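Local coordinates for protein phytase (PDB 2GFI) that removes phosphate groups from phytic acid (inositol hexakisphosphate) as a 3-phytase of the histidine acid phosphatase family, at residues K84-Y87 and E88-S92; F111-D114 and S115-E119. One frame throughout, in Å; residues are numbered along the deposited sequence.

Contact 1. Residues K84-Y87 and E88-S92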
loop_
_atom_site.group_PDB
_atom_site.type_symbol
_atom_site.label_atom_id
_atom_site.label_comp_id
_atom_site.label_asym_id
_atom_site.label_seq_id
_atom_site.Cartn_x
_atom_site.Cartn_y
_atom_site.Cartn_z
ATOM N N LYS A 84 17.417 -20.217 -23.323
ATOM C CA LYS A 84 18.753 -20.790 -23.097
ATOM C C LYS A 84 19.739 -20.366 -24.211
ATOM O O LYS A 84 20.871 -19.942 -23.922
ATOM C CB LYS A 84 18.661 -22.308 -22.952
ATOM C CG LYS A 84 19.971 -22.981 -22.541
ATOM C CD LYS A 84 20.708 -22.120 -21.551
ATOM C CE LYS A 84 21.745 -22.918 -20.737
ATOM N NZ LYS A 84 22.813 -23.506 -21.555
ATOM N N ALA A 85 19.305 -20.478 -25.463
ATOM C CA ALA A 85 20.050 -19.951 -26.618
ATOM C C ALA A 85 20.408 -18.447 -26.520
ATOM O O ALA A 85 21.540 -18.049 -26.816
ATOM C CB ALA A 85 19.319 -20.278 -27.952
ATOM N N VAL A 86 19.464 -17.610 -26.097
ATOM C CA VAL A 86 19.774 -16.197 -25.906
ATOM C C VAL A 86 20.758 -16.039 -24.772
ATOM O O VAL A 86 21.716 -15.279 -24.888
ATOM C CB VAL A 86 18.518 -15.292 -25.674
ATOM C CG1 VAL A 86 18.940 -13.794 -25.625
ATOM C CG2 VAL A 86 17.530 -15.456 -26.813
ATOM N N TYR A 87 20.534 -16.746 -23.668
ATOM C CA TYR A 87 21.435 -16.674 -22.540
ATOM C C TYR A 87 22.875 -16.987 -22.984
ATOM O O TYR A 87 23.820 -16.322 -22.558
ATOM C CB TYR A 87 20.991 -17.660 -21.451
ATOM C CG TYR A 87 21.984 -17.806 -20.300
ATOM C CD1 TYR A 87 21.943 -16.943 -19.188
ATOM C CD2 TYR A 87 22.946 -18.832 -20.312
ATOM C CE1 TYR A 87 22.851 -17.092 -18.118
ATOM C CE2 TYR A 87 23.837 -19.000 -19.275
ATOM C CZ TYR A 87 23.790 -18.119 -18.188
ATOM O OH TYR A 87 24.687 -18.305 -17.186
ATOM N N GLU A 88 23.020 -18.033 -23.815
ATOM C CA GLU A 88 24.306 -18.509 -24.293
ATOM C C GLU A 88 24.944 -17.497 -25.256
ATOM O O GLU A 88 26.145 -17.255 -25.148
ATOM C CB GLU A 88 24.179 -19.903 -24.925
ATOM C CG GLU A 88 24.075 -21.068 -23.928
ATOM C CD GLU A 88 25.146 -21.054 -22.816
ATOM O OE1 GLU A 88 26.277 -20.539 -23.016
ATOM O OE2 GLU A 88 24.880 -21.581 -21.703
ATOM N N LYS A 89 24.148 -16.910 -26.165
ATOM C CA LYS A 89 24.617 -15.787 -26.989
ATOM C C LYS A 89 25.144 -14.656 -26.108
ATOM O O LYS A 89 26.222 -14.140 -26.370
ATOM C CB LYS A 89 23.534 -15.261 -27.938
ATOM C CG LYS A 89 23.330 -16.157 -29.138
ATOM C CD LYS A 89 22.161 -15.771 -30.042
ATOM C CE LYS A 89 22.538 -14.625 -30.983
ATOM N NZ LYS A 89 21.519 -14.481 -32.069
ATOM N N LEU A 90 24.414 -14.312 -25.039
ATOM C CA LEU A 90 24.849 -13.237 -24.155
ATOM C C LEU A 90 26.115 -13.623 -23.429
ATOM O O LEU A 90 27.048 -12.831 -23.360
ATOM C CB LEU A 90 23.764 -12.843 -23.146
ATOM C CG LEU A 90 22.497 -12.246 -23.749
ATOM C CD1 LEU A 90 21.437 -12.156 -22.718
ATOM C CD2 LEU A 90 22.781 -10.900 -24.369
ATOM N N MET A 91 26.155 -14.839 -22.893
ATOM C CA MET A 91 27.350 -15.290 -22.169
ATOM C C MET A 91 28.616 -15.371 -23.035
ATOM O O MET A 91 29.716 -15.318 -22.513
ATOM C CB MET A 91 27.119 -16.615 -21.432
ATOM C CG MET A 91 26.125 -16.530 -20.250
ATOM S SD MET A 91 26.420 -15.262 -18.953
ATOM C CE MET A 91 25.254 -14.032 -19.416
ATOM N N SER A 92 28.471 -15.447 -24.346
ATOM C CA SER A 92 29.633 -15.642 -25.191
ATOM C C SER A 92 30.162 -14.320 -25.773
ATOM O O SER A 92 31.164 -14.298 -26.507
ATOM C CB SER A 92 29.302 -16.646 -26.291
ATOM O OG SER A 92 28.516 -15.992 -27.264
#
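Lys84 NZ and Glu88 OE2, one helical turn apart, close a salt bridge of 2.8 Å. The lysine chain is bent at its second and fourth torsions and curls forward along the helix, bringing NZ to OE2 on the anti side of the carboxylate, 19° out of its plane. The same Glu88 OE2 lies near the plane of the Tyr87 ring, at its edge, 3.6 Å from Tyr87 CD2, with ring and carboxylate almost perpendicular.

Met91 comes to a face of that ring. Met91 CG lies 3.7 Å from the centroid of the Tyr87 ring, a CH-pi contact displaced toward the rim and closest to CZ and CE2. The chain then turns at chi2 (-53°), and Met91 SD ends obliquely to the ring, 4.5 Å from the Tyr87 ring centroid, in a Met-aromatic contact. Beneath these side chains run the i to i+4 bonds of a regular helix, among them Met91 N to Tyr87 O at 2.8 Å. Val86 and Leu90 lie side by side, pointing the same way, and touch through Val86 CG1 and Leu90 CD1.

The Tyr87 hydroxyl is hydrogen-bonded to the carbonyl oxygen of Tyr108. With an alanine here, the Tyr108 carbonyl would probably lose this partner and Met91 CG the ring face it packs on.

All this belongs to the last two turns of helix 77-91. Val86 and Tyr87 pack on helix 249-266, where Lys89 also forms a salt bridge with Asp251, while Met91 reaches Leu104 in the loop after helix 77-91.

Contact 2. Residues F111-D114 and S115-E119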
loop_
_atom_site.group_PDB
_atom_site.type_symbol
_atom_site.label_atom_id
_atom_site.label_comp_id
_atom_site.label_asym_id
_atom_site.label_seq_id
_atom_site.Cartn_x
_atom_site.Cartn_y
_atom_site.Cartn_z
ATOM N N PHE A 111 18.084 -19.344 -15.551
ATOM C CA PHE A 111 17.130 -19.554 -14.458
ATOM C C PHE A 111 16.445 -20.930 -14.414
ATOM O O PHE A 111 15.841 -21.310 -13.418
ATOM C CB PHE A 111 16.110 -18.443 -14.427
ATOM C CG PHE A 111 15.170 -18.426 -15.597
ATOM C CD1 PHE A 111 13.948 -19.074 -15.528
ATOM C CD2 PHE A 111 15.473 -17.707 -16.726
ATOM C CE1 PHE A 111 13.050 -19.010 -16.581
ATOM C CE2 PHE A 111 14.609 -17.658 -17.799
ATOM C CZ PHE A 111 13.396 -18.304 -17.733
ATOM N N VAL A 112 16.513 -21.662 -15.510
ATOM C CA VAL A 112 16.054 -23.021 -15.515
ATOM C C VAL A 112 17.282 -23.908 -15.290
ATOM O O VAL A 112 18.047 -24.168 -16.228
ATOM C CB VAL A 112 15.329 -23.385 -16.814
ATOM C CG1 VAL A 112 14.677 -24.730 -16.668
ATOM C CG2 VAL A 112 14.272 -22.322 -17.144
ATOM N N PRO A 113 17.446 -24.387 -14.050
ATOM C CA PRO A 113 18.641 -25.156 -13.690
ATOM C C PRO A 113 18.590 -26.505 -14.406
ATOM O O PRO A 113 19.581 -26.961 -15.020
ATOM C CB PRO A 113 18.507 -25.336 -12.164
ATOM C CG PRO A 113 16.999 -25.205 -11.855
ATOM C CD PRO A 113 16.460 -24.307 -12.946
ATOM N N ASP A 114 17.413 -27.108 -14.377
ATOM C CA ASP A 114 17.216 -28.452 -14.887
ATOM C C ASP A 114 16.093 -28.391 -15.907
ATOM O O ASP A 114 15.028 -27.841 -15.620
ATOM C CB ASP A 114 16.809 -29.322 -13.704
ATOM C CG ASP A 114 16.910 -30.796 -14.000
ATOM O OD1 ASP A 114 17.036 -31.182 -15.214
ATOM O OD2 ASP A 114 16.858 -31.633 -13.052
ATOM N N SER A 115 16.321 -28.950 -17.086
ATOM C CA SER A 115 15.347 -28.881 -18.158
ATOM C C SER A 115 14.142 -29.781 -17.883
ATOM O O SER A 115 13.129 -29.742 -18.586
ATOM C CB SER A 115 16.005 -29.209 -19.511
ATOM O OG SER A 115 16.115 -30.610 -19.733
ATOM N N VAL A 116 14.235 -30.575 -16.838
ATOM C CA VAL A 116 13.102 -31.365 -16.441
ATOM C C VAL A 116 11.949 -30.434 -15.946
ATOM O O VAL A 116 10.762 -30.836 -15.979
ATOM C CB VAL A 116 13.511 -32.460 -15.416
ATOM C CG1 VAL A 116 13.646 -31.889 -14.022
ATOM C CG2 VAL A 116 12.490 -33.577 -15.411
ATOM N N TYR A 117 12.297 -29.206 -15.527
ATOM C CA TYR A 117 11.288 -28.268 -15.076
ATOM C C TYR A 117 10.559 -27.580 -16.200
ATOM O O TYR A 117 9.504 -27.016 -15.971
ATOM C CB TYR A 117 11.836 -27.243 -14.083
ATOM C CG TYR A 117 12.343 -27.899 -12.832
ATOM C CD1 TYR A 117 11.581 -28.850 -12.169
ATOM C CD2 TYR A 117 13.588 -27.589 -12.325
ATOM C CE1 TYR A 117 12.045 -29.479 -11.029
ATOM C CE2 TYR A 117 14.067 -28.205 -11.154
ATOM C CZ TYR A 117 13.286 -29.156 -10.524
ATOM O OH TYR A 117 13.752 -29.768 -9.376
ATOM N N LEU A 118 11.086 -27.652 -17.420
ATOM C CA LEU A 118 10.381 -27.053 -18.496
ATOM C C LEU A 118 8.987 -27.674 -18.512
ATOM O O LEU A 118 8.832 -28.868 -18.226
ATOM C CB LEU A 118 11.102 -27.202 -19.847
ATOM C CG LEU A 118 12.457 -26.506 -20.012
ATOM C CD1 LEU A 118 13.093 -26.771 -21.418
ATOM C CD2 LEU A 118 12.383 -25.021 -19.716
ATOM N N GLU A 119 7.991 -26.847 -18.822
ATOM C CA GLU A 119 6.604 -27.272 -18.971
ATOM C C GLU A 119 5.884 -27.416 -17.610
ATOM O O GLU A 119 4.680 -27.598 -17.575
ATOM C CB GLU A 119 6.451 -28.572 -19.830
ATOM C CG GLU A 119 7.088 -28.567 -21.235
ATOM C CD GLU A 119 6.319 -27.803 -22.302
ATOM O OE1 GLU A 119 5.254 -27.239 -21.988
ATOM O OE2 GLU A 119 6.777 -27.746 -23.506
#
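With CG opposite its own nitrogen (chi1 -165°), Asp114 swings its carboxylate forward over the start of the following turn, and Val116, with chi1 at 80°, holds CG1 up against it. Two backbone N-H groups then bond to this one aspartate. Val116 N reaches Asp114 OD1 at 3.3 Å, a long but nearly straight bond (169° at the hydrogen) that arrives from above the carboxylate plane. Tyr117 N goes to the main-chain oxygen, Asp114 O, at 3.1 Å, likewise from above the carbonyl plane. A side-chain oxygen taking the N-H two residues on is the bond of an Asx turn, while the bond from Tyr117 N closes a turn of the i to i+3 kind. Another such link, from Leu118 N to Ser115 O, follows directly; the backbone angles of 115-117 are helical, though the regular helical bonds are absent.

The side chains pack round this turn. Val116 CG1 lies 3.4 Å from Asp114 OD2, a methyl beside the acid, and also sits 4.1 Å above the plane of the Tyr117 ring, toward its rim. Pro113 CG approaches that ring at the edge, 4.2 Å from Tyr117 CD2, and Asp114 CB lies 3.9 Å from Tyr117 CE2. On the buried side Val112 CG1 meets Leu118 CD2 at 3.8 Å, the two side chains crossing at about a right angle, a contact between residues that precede and follow the turn.

The whole turn lies in the long connection between helices 77-91 and 133-148. At its start Phe111 packs on helix 249-266, with an edge-to-face stack on Tyr258; at its far end Glu119 pairs with Arg167 of helix 166-180 and hydrogen-bonds to Thr77, where helix 77-91 begins.

Contact 1 closes before contact 2 opens: the chain finishes helix 77-91 in 84-92, then runs through a loop into the turn at 111-119. Their centres are about 16 Å apart and their nearest atoms about 6 Å, so they do not touch directly. Helix 249-266 joins them, since Tyr258 packs against both Tyr87 of contact 1 and Phe111 of contact 2. The loop between them returns to helix 77-91, with Tyr110 against Lys84. The centre of contact 1 lies about 29 Å, and that of contact 2 about 21 Å, from the centre of the chain, both away from the predicted nucleophile His70 and proton donor Asp333.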